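Local coordinates for uncharacterized protein (Cricetid herpesvirus 2, PDB 4ZKQ), which binds chemokines and probably acts as a herpesvirus decoy receptor that keeps them from the host's own receptors, at residues L60-L65 with L150-P155. Residues are numbered along the deposited sequence; the frame is centred on the assembly and turned at random.
Sequences LKFLDL and LRVPGP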
loop_
_atom_site.group_PDB
_atom_site.type_symbol
_atom_site.label_atom_id
_atom_site.label_comp_id
_atom_site.label_asym_id
_atom_site.label_seq_id
_atom_site.Cartn_x
_atom_site.Cartn_y
_atom_site.Cartn_z
ATOM N N LEU A 60 6.077 -10.635 10.522
ATOM C CA LEU A 60 6.014 -11.692 9.520
ATOM C C LEU A 60 5.482 -12.962 10.168
ATOM O O LEU A 60 6.139 -13.535 11.032
ATOM C CB LEU A 60 7.392 -11.946 8.912
ATOM C CG LEU A 60 7.471 -13.031 7.831
ATOM C CD1 LEU A 60 6.511 -12.756 6.672
ATOM C CD2 LEU A 60 8.893 -13.125 7.333
ATOM N N LYS A 61 4.287 -13.384 9.758
ATOM C CA LYS A 61 3.640 -14.563 10.327
ATOM C C LYS A 61 3.299 -15.610 9.272
ATOM O O LYS A 61 2.905 -15.273 8.155
ATOM C CB LYS A 61 2.360 -14.172 11.046
ATOM C CG LYS A 61 2.570 -13.290 12.261
ATOM C CD LYS A 61 1.257 -12.977 12.935
ATOM C CE LYS A 61 1.492 -12.255 14.251
ATOM N NZ LYS A 61 0.223 -11.972 14.967
ATOM N N PHE A 62 3.431 -16.878 9.656
ATOM C CA PHE A 62 3.077 -18.004 8.796
ATOM C C PHE A 62 1.990 -18.867 9.429
ATOM O O PHE A 62 1.953 -19.034 10.648
ATOM C CB PHE A 62 4.303 -18.867 8.515
ATOM C CG PHE A 62 5.325 -18.217 7.628
ATOM C CD1 PHE A 62 6.280 -17.368 8.156
ATOM C CD2 PHE A 62 5.346 -18.478 6.271
ATOM C CE1 PHE A 62 7.221 -16.776 7.348
ATOM C CE2 PHE A 62 6.290 -17.892 5.452
ATOM C CZ PHE A 62 7.229 -17.039 5.991
ATOM N N LEU A 63 1.106 -19.400 8.589
ATOM C CA LEU A 63 0.135 -20.412 8.992
ATOM C C LEU A 63 0.370 -21.685 8.195
ATOM O O LEU A 63 0.749 -21.629 7.023
ATOM C CB LEU A 63 -1.296 -19.935 8.762
ATOM C CG LEU A 63 -2.075 -19.262 9.888
ATOM C CD1 LEU A 63 -3.496 -19.031 9.409
ATOM C CD2 LEU A 63 -2.073 -20.082 11.167
ATOM N N ASP A 64 0.139 -22.836 8.817
ATOM C CA ASP A 64 0.256 -24.092 8.098
ATOM C C ASP A 64 -1.007 -24.280 7.270
ATOM O O ASP A 64 -2.088 -24.499 7.811
ATOM C CB ASP A 64 0.473 -25.270 9.048
ATOM C CG ASP A 64 0.719 -26.573 8.305
ATOM O OD1 ASP A 64 1.739 -26.668 7.585
ATOM O OD2 ASP A 64 -0.108 -27.499 8.436
ATOM N N LEU A 65 -0.858 -24.167 5.955
ATOM C CA LEU A 65 -1.985 -24.214 5.032
ATOM C C LEU A 65 -1.614 -25.033 3.806
ATOM O O LEU A 65 -0.536 -24.845 3.234
ATOM C CB LEU A 65 -2.398 -22.804 4.606
ATOM C CG LEU A 65 -2.873 -21.839 5.691
ATOM C CD1 LEU A 65 -2.938 -20.439 5.128
ATOM C CD2 LEU A 65 -4.235 -22.246 6.227
ATOM N N LEU A 150 3.936 -16.197 0.340
ATOM C CA LEU A 150 5.169 -16.950 0.480
ATOM C C LEU A 150 4.848 -18.319 1.040
ATOM O O LEU A 150 4.006 -18.444 1.929
ATOM C CB LEU A 150 6.162 -16.231 1.391
ATOM C CG LEU A 150 6.657 -14.865 0.907
ATOM C CD1 LEU A 150 5.687 -13.784 1.339
ATOM C CD2 LEU A 150 8.036 -14.603 1.458
ATOM N N ARG A 151 5.517 -19.341 0.514
ATOM C CA ARG A 151 5.303 -20.709 0.971
ATOM C C ARG A 151 6.628 -21.428 1.154
ATOM O O ARG A 151 7.540 -21.308 0.334
ATOM C CB ARG A 151 4.400 -21.465 -0.005
ATOM C CG ARG A 151 2.929 -21.142 0.212
ATOM C CD ARG A 151 2.014 -21.758 -0.821
ATOM N NE ARG A 151 2.010 -23.216 -0.784
ATOM C CZ ARG A 151 1.305 -23.949 0.070
ATOM N NH1 ARG A 151 0.540 -23.371 0.991
ATOM N NH2 ARG A 151 1.370 -25.271 0.003
ATOM N N VAL A 152 6.732 -22.153 2.262
ATOM C CA VAL A 152 7.952 -22.864 2.607
ATOM C C VAL A 152 7.563 -24.093 3.451
ATOM O O VAL A 152 6.607 -24.033 4.225
ATOM C CB VAL A 152 8.940 -21.925 3.347
ATOM C CG1 VAL A 152 8.377 -21.486 4.701
ATOM C CG2 VAL A 152 10.299 -22.566 3.502
ATOM N N PRO A 153 8.278 -25.221 3.288
ATOM C CA PRO A 153 7.745 -26.466 3.855
ATOM C C PRO A 153 8.091 -26.713 5.318
ATOM O O PRO A 153 8.546 -25.810 6.024
ATOM C CB PRO A 153 8.389 -27.556 2.976
ATOM C CG PRO A 153 9.328 -26.846 2.025
ATOM C CD PRO A 153 9.530 -25.466 2.558
ATOM N N GLY A 154 7.853 -27.953 5.748
ATOM C CA GLY A 154 8.250 -28.447 7.057
ATOM C C GLY A 154 7.638 -27.655 8.190
ATOM O O GLY A 154 6.764 -26.817 7.957
ATOM N N PRO A 155 8.083 -27.931 9.428
ATOM C CA PRO A 155 7.703 -27.122 10.587
ATOM C C PRO A 155 8.694 -25.993 10.846
ATOM O O PRO A 155 8.371 -25.073 11.589
ATOM C CB PRO A 155 7.713 -28.134 11.747
ATOM C CG PRO A 155 8.241 -29.448 11.160
ATOM C CD PRO A 155 8.850 -29.115 9.843
#
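Phe62 reaches from the connection ahead of strand 63-65 to the end of strand 147-152, where Val152 CG1 and Leu150 O, each 4.2 Å from its CE2, approach the ring obliquely; Leu150 CB adds an apolar contact at 4.4 Å from CE2. Strand 68-74 runs between the two strands in an antiparallel sheet, and a large flat side chain suits this place because it can span the intervening strand; it also rests on Ala71 and Glu69 there. Val152 offers its CG1 branch to the ring and packs onto Val102, whereas the leucine branch of Leu150 goes to Leu73.

Arg151 makes the second link. Its CB points away from 60-65, but the long chain bends at chi3 (64°) and NH1 gives Leu65 O a 2.9 Å hydrogen bond with an N-H...O angle of 161°. The oxygen lies near the guanidinium plane, while the donor stands above the carbonyl plane. With several N-H groups, arginine can also bond Leu66 O through NH2.

Leu65, Leu150 and Val152 are buried and Phe62 partly so; the solvent side holds Asp64 and an exposed loop with poorly ordered Gly154. The chemistry thus implies two complementary ties: nonspecific apolar packing at Phe62, and a directional grip by one arginine on successive carbonyls, Leu65 ending strand 63-65 and Leu66 just after.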